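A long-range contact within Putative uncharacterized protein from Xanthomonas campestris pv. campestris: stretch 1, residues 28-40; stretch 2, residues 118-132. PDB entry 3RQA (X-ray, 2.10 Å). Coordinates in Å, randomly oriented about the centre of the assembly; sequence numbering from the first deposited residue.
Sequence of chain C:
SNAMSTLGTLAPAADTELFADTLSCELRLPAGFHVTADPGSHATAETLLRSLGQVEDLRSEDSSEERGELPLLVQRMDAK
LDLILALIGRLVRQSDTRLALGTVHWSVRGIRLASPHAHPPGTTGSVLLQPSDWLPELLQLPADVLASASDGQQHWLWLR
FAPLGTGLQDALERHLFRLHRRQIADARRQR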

# COMPACT_ATOMS: atom_id res chain seq x y z
N ARG C 28 -16.73 21.02 -11.79
CA ARG C 28 -15.32 21.33 -11.64
C ARG C 28 -14.62 20.16 -10.96
O ARG C 28 -15.06 19.69 -9.91
N LEU C 29 -13.53 19.70 -11.55
CA LEU C 29 -12.77 18.60 -10.97
C LEU C 29 -11.43 18.49 -11.70
O LEU C 29 -11.27 19.05 -12.79
N PRO C 30 -10.45 17.80 -11.10
CA PRO C 30 -9.18 17.71 -11.81
C PRO C 30 -9.33 16.97 -13.14
O PRO C 30 -9.73 15.81 -13.17
N ALA C 31 -9.03 17.68 -14.23
CA ALA C 31 -9.16 17.13 -15.57
C ALA C 31 -8.01 17.52 -16.49
O ALA C 31 -7.40 18.57 -16.33
N GLY C 32 -7.75 16.66 -17.47
CA GLY C 32 -6.69 16.92 -18.42
C GLY C 32 -6.76 16.01 -19.62
O GLY C 32 -7.48 15.02 -19.62
N PHE C 33 -6.00 16.35 -20.66
CA PHE C 33 -5.94 15.56 -21.88
C PHE C 33 -4.48 15.43 -22.29
O PHE C 33 -3.73 16.40 -22.23
N HIS C 34 -4.07 14.23 -22.66
CA HIS C 34 -2.70 13.96 -23.08
C HIS C 34 -2.69 13.14 -24.35
O HIS C 34 -3.41 12.16 -24.46
N VAL C 35 -1.85 13.54 -25.31
CA VAL C 35 -1.77 12.84 -26.58
C VAL C 35 -1.10 11.50 -26.48
O VAL C 35 -1.46 10.56 -27.17
N THR C 36 -0.10 11.40 -25.62
CA THR C 36 0.60 10.12 -25.50
C THR C 36 -0.04 9.24 -24.43
O THR C 36 0.38 9.20 -23.27
N ALA C 37 -1.08 8.53 -24.88
CA ALA C 37 -1.87 7.63 -24.05
C ALA C 37 -1.10 6.62 -23.21
O ALA C 37 0.13 6.52 -23.28
N ASP C 38 -1.86 5.87 -22.41
CA ASP C 38 -1.38 4.84 -21.49
C ASP C 38 -2.54 4.61 -20.52
O ASP C 38 -2.33 4.33 -19.33
N PRO C 39 -3.79 4.69 -21.01
CA PRO C 39 -5.00 4.51 -20.21
C PRO C 39 -5.08 3.23 -19.41
O PRO C 39 -5.36 3.25 -18.21
N GLY C 40 -4.84 2.12 -20.08
CA GLY C 40 -4.94 0.84 -19.42
C GLY C 40 -6.16 0.16 -20.01
O GLY C 40 -6.49 0.39 -21.17
N ALA C 118 -3.80 23.91 -27.62
CA ALA C 118 -4.85 23.46 -28.51
C ALA C 118 -4.38 22.20 -29.21
O ALA C 118 -3.18 21.90 -29.23
N HIS C 119 -5.32 21.46 -29.78
CA HIS C 119 -4.99 20.23 -30.50
C HIS C 119 -6.01 20.11 -31.62
O HIS C 119 -7.21 20.09 -31.37
N PRO C 120 -5.54 20.01 -32.87
CA PRO C 120 -6.46 19.90 -34.00
C PRO C 120 -7.40 18.71 -33.91
O PRO C 120 -7.05 17.65 -33.37
N PRO C 121 -8.63 18.88 -34.41
CA PRO C 121 -9.59 17.77 -34.37
C PRO C 121 -8.96 16.57 -35.07
O PRO C 121 -8.31 16.72 -36.11
N GLY C 122 -9.11 15.40 -34.48
CA GLY C 122 -8.53 14.21 -35.06
C GLY C 122 -7.39 13.73 -34.18
O GLY C 122 -6.98 12.57 -34.26
N THR C 123 -6.86 14.62 -33.35
CA THR C 123 -5.78 14.23 -32.45
C THR C 123 -6.33 13.14 -31.53
O THR C 123 -7.45 13.23 -31.03
N THR C 124 -5.53 12.11 -31.32
CA THR C 124 -5.94 11.00 -30.48
C THR C 124 -5.16 11.08 -29.19
O THR C 124 -4.04 11.61 -29.16
N GLY C 125 -5.75 10.57 -28.11
CA GLY C 125 -5.08 10.59 -26.83
C GLY C 125 -5.93 10.07 -25.68
O GLY C 125 -6.82 9.24 -25.86
N SER C 126 -5.66 10.57 -24.48
CA SER C 126 -6.42 10.14 -23.32
C SER C 126 -6.86 11.28 -22.43
O SER C 126 -6.08 12.17 -22.10
N VAL C 127 -8.13 11.25 -22.06
CA VAL C 127 -8.68 12.24 -21.14
C VAL C 127 -8.32 11.71 -19.75
O VAL C 127 -8.55 10.54 -19.46
N LEU C 128 -7.70 12.54 -18.91
CA LEU C 128 -7.36 12.13 -17.55
C LEU C 128 -8.30 12.87 -16.60
O LEU C 128 -8.50 14.08 -16.73
N LEU C 129 -8.88 12.13 -15.66
CA LEU C 129 -9.84 12.68 -14.72
C LEU C 129 -9.70 12.07 -13.32
O LEU C 129 -9.46 10.87 -13.19
N GLN C 130 -9.86 12.88 -12.28
CA GLN C 130 -9.83 12.36 -10.91
C GLN C 130 -11.29 12.42 -10.49
O GLN C 130 -11.77 13.46 -10.04
N PRO C 131 -12.00 11.30 -10.63
CA PRO C 131 -13.42 11.17 -10.30
C PRO C 131 -13.84 11.43 -8.86
O PRO C 131 -14.83 12.12 -8.62
N SER C 132 -13.08 10.88 -7.92
CA SER C 132 -13.39 11.01 -6.51
C SER C 132 -13.09 12.36 -5.89
O SER C 132 -13.85 13.31 -6.05

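Antiparallel pairing sorts side chains onto two faces of a sheet, and strands 28-34 and 124-129 illustrate how rotamers then complete the packing. Backbone hydrogen bonds at Gly 32 with Leu 128 and His 34 with Ser 126 set the register, so that Ala 31, Phe 33, Val 127 and Leu 129 share one face. There Phe 33, with chi1 t and chi2 -101°, carries its ring nearer the second stretch than its CA-to-CB bond alone suggests. Its CD2 lies 4.2 Å from Val 127 CG2, its CE2 3.9 Å from Gly 125 CA, and its edge meets the face of His 119 (m), Phe 33 CE1 to His 119 CD2 being 4.1 Å. Gly 125 makes this possible: a CB there would clash with Phe 33 CZ and His 34 O. Leu 129 adopts an off-rotamer chi1 of -117°, which brings its CD1 to 3.4 Å from Ala 31 CB; Leu 29 (p, t) reaches Leu 129 CG through CD1 at 4.2 Å. On the opposite face, His 34 (m) turns its ring edge to Leu 128 (m, p), CD2 to CD2 at 3.9 Å. Ser 126 (m) places OG 3.3 Å from Ala 37 CB, where burial leaves that hydroxyl without a polar partner. Beyond the strand, Val 35 (t) sets CG2 3.3 Å from His 119 CE1.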

# COMPACT_ATOMS: atom_id res chain seq x y z
CB ARG C 28 -15.13 22.61 -10.81
CG ARG C 28 -13.70 22.88 -10.37
CD ARG C 28 -13.55 24.26 -9.72
NE ARG C 28 -13.79 25.34 -10.68
CZ ARG C 28 -12.91 25.73 -11.59
NH1 ARG C 28 -11.72 25.15 -11.68
NH2 ARG C 28 -13.22 26.71 -12.44
CB LEU C 29 -13.54 17.28 -11.11
CG LEU C 29 -13.47 16.50 -12.43
CD1 LEU C 29 -14.07 15.12 -12.23
CD2 LEU C 29 -14.19 17.25 -13.52
CB PRO C 30 -8.25 17.01 -10.81
CG PRO C 30 -9.17 16.45 -9.74
CD PRO C 30 -10.30 17.42 -9.68
CB ALA C 31 -10.46 17.60 -16.19
CB PHE C 33 -6.76 16.23 -23.00
CG PHE C 33 -6.60 15.58 -24.35
CD1 PHE C 33 -5.76 16.15 -25.31
CD2 PHE C 33 -7.27 14.41 -24.66
CE1 PHE C 33 -5.60 15.55 -26.56
CE2 PHE C 33 -7.12 13.81 -25.90
CZ PHE C 33 -6.28 14.38 -26.85
CB HIS C 34 -1.96 13.18 -21.98
CG HIS C 34 -1.34 14.05 -20.93
ND1 HIS C 34 -0.32 14.94 -21.20
CD2 HIS C 34 -1.59 14.16 -19.61
CE1 HIS C 34 0.03 15.55 -20.09
NE2 HIS C 34 -0.72 15.10 -19.11
CB VAL C 35 -0.98 13.66 -27.64
CG1 VAL C 35 -0.95 12.89 -28.96
CG2 VAL C 35 -1.62 15.02 -27.83
CB THR C 36 2.09 10.34 -25.22
OG1 THR C 36 2.64 11.16 -26.27
CG2 THR C 36 2.83 9.01 -25.20
CB ALA C 37 -2.91 6.90 -24.92
CB ASP C 38 -0.17 5.34 -20.72
CG ASP C 38 -0.42 6.70 -20.08
OD1 ASP C 38 -0.48 7.70 -20.82
OD2 ASP C 38 -0.56 6.76 -18.83
CB PRO C 39 -6.13 4.57 -21.26
CG PRO C 39 -5.51 5.26 -22.43
CD PRO C 39 -4.14 4.67 -22.45
CB ALA C 118 -5.18 24.54 -29.55
CB HIS C 119 -5.09 19.02 -29.58
CG HIS C 119 -3.88 18.82 -28.73
ND1 HIS C 119 -2.69 18.33 -29.23
CD2 HIS C 119 -3.66 19.06 -27.41
CE1 HIS C 119 -1.79 18.28 -28.26
NE2 HIS C 119 -2.35 18.72 -27.15
CB PRO C 120 -5.52 19.80 -35.20
CG PRO C 120 -4.32 19.08 -34.62
CD PRO C 120 -4.14 19.80 -33.31
CB PRO C 121 -10.81 18.33 -35.11
CG PRO C 121 -10.31 19.51 -35.85
CD PRO C 121 -9.27 20.09 -34.94
CB THR C 123 -5.30 15.41 -31.60
OG1 THR C 123 -4.93 16.50 -32.46
CG2 THR C 123 -4.08 15.01 -30.77
CB THR C 124 -5.65 9.65 -31.18
OG1 THR C 124 -6.57 9.49 -32.26
CG2 THR C 124 -5.81 8.49 -30.21
CB SER C 126 -5.61 9.15 -22.50
OG SER C 126 -5.51 7.92 -23.19
CB VAL C 127 -10.23 12.31 -21.25
CG1 VAL C 127 -10.82 12.97 -20.03
CG2 VAL C 127 -10.62 13.06 -22.51
CB LEU C 128 -5.90 12.45 -17.21
CG LEU C 128 -4.89 11.37 -17.64
CD1 LEU C 128 -4.92 11.22 -19.16
CD2 LEU C 128 -3.49 11.75 -17.18
CB LEU C 129 -11.24 12.38 -15.24
CG LEU C 129 -12.29 13.40 -15.67
CD1 LEU C 129 -11.72 14.45 -16.60
CD2 LEU C 129 -13.42 12.62 -16.36
CB GLN C 130 -8.99 13.23 -9.96
CG GLN C 130 -8.85 12.59 -8.58
CD GLN C 130 -8.14 13.49 -7.58
OE1 GLN C 130 -7.17 14.15 -7.90
NE2 GLN C 130 -8.64 13.50 -6.34
CB PRO C 131 -13.73 9.73 -10.73
CG PRO C 131 -12.46 9.03 -10.43
CD PRO C 131 -11.42 9.99 -10.97
CB SER C 132 -12.66 9.94 -5.72
OG SER C 132 -12.93 10.08 -4.34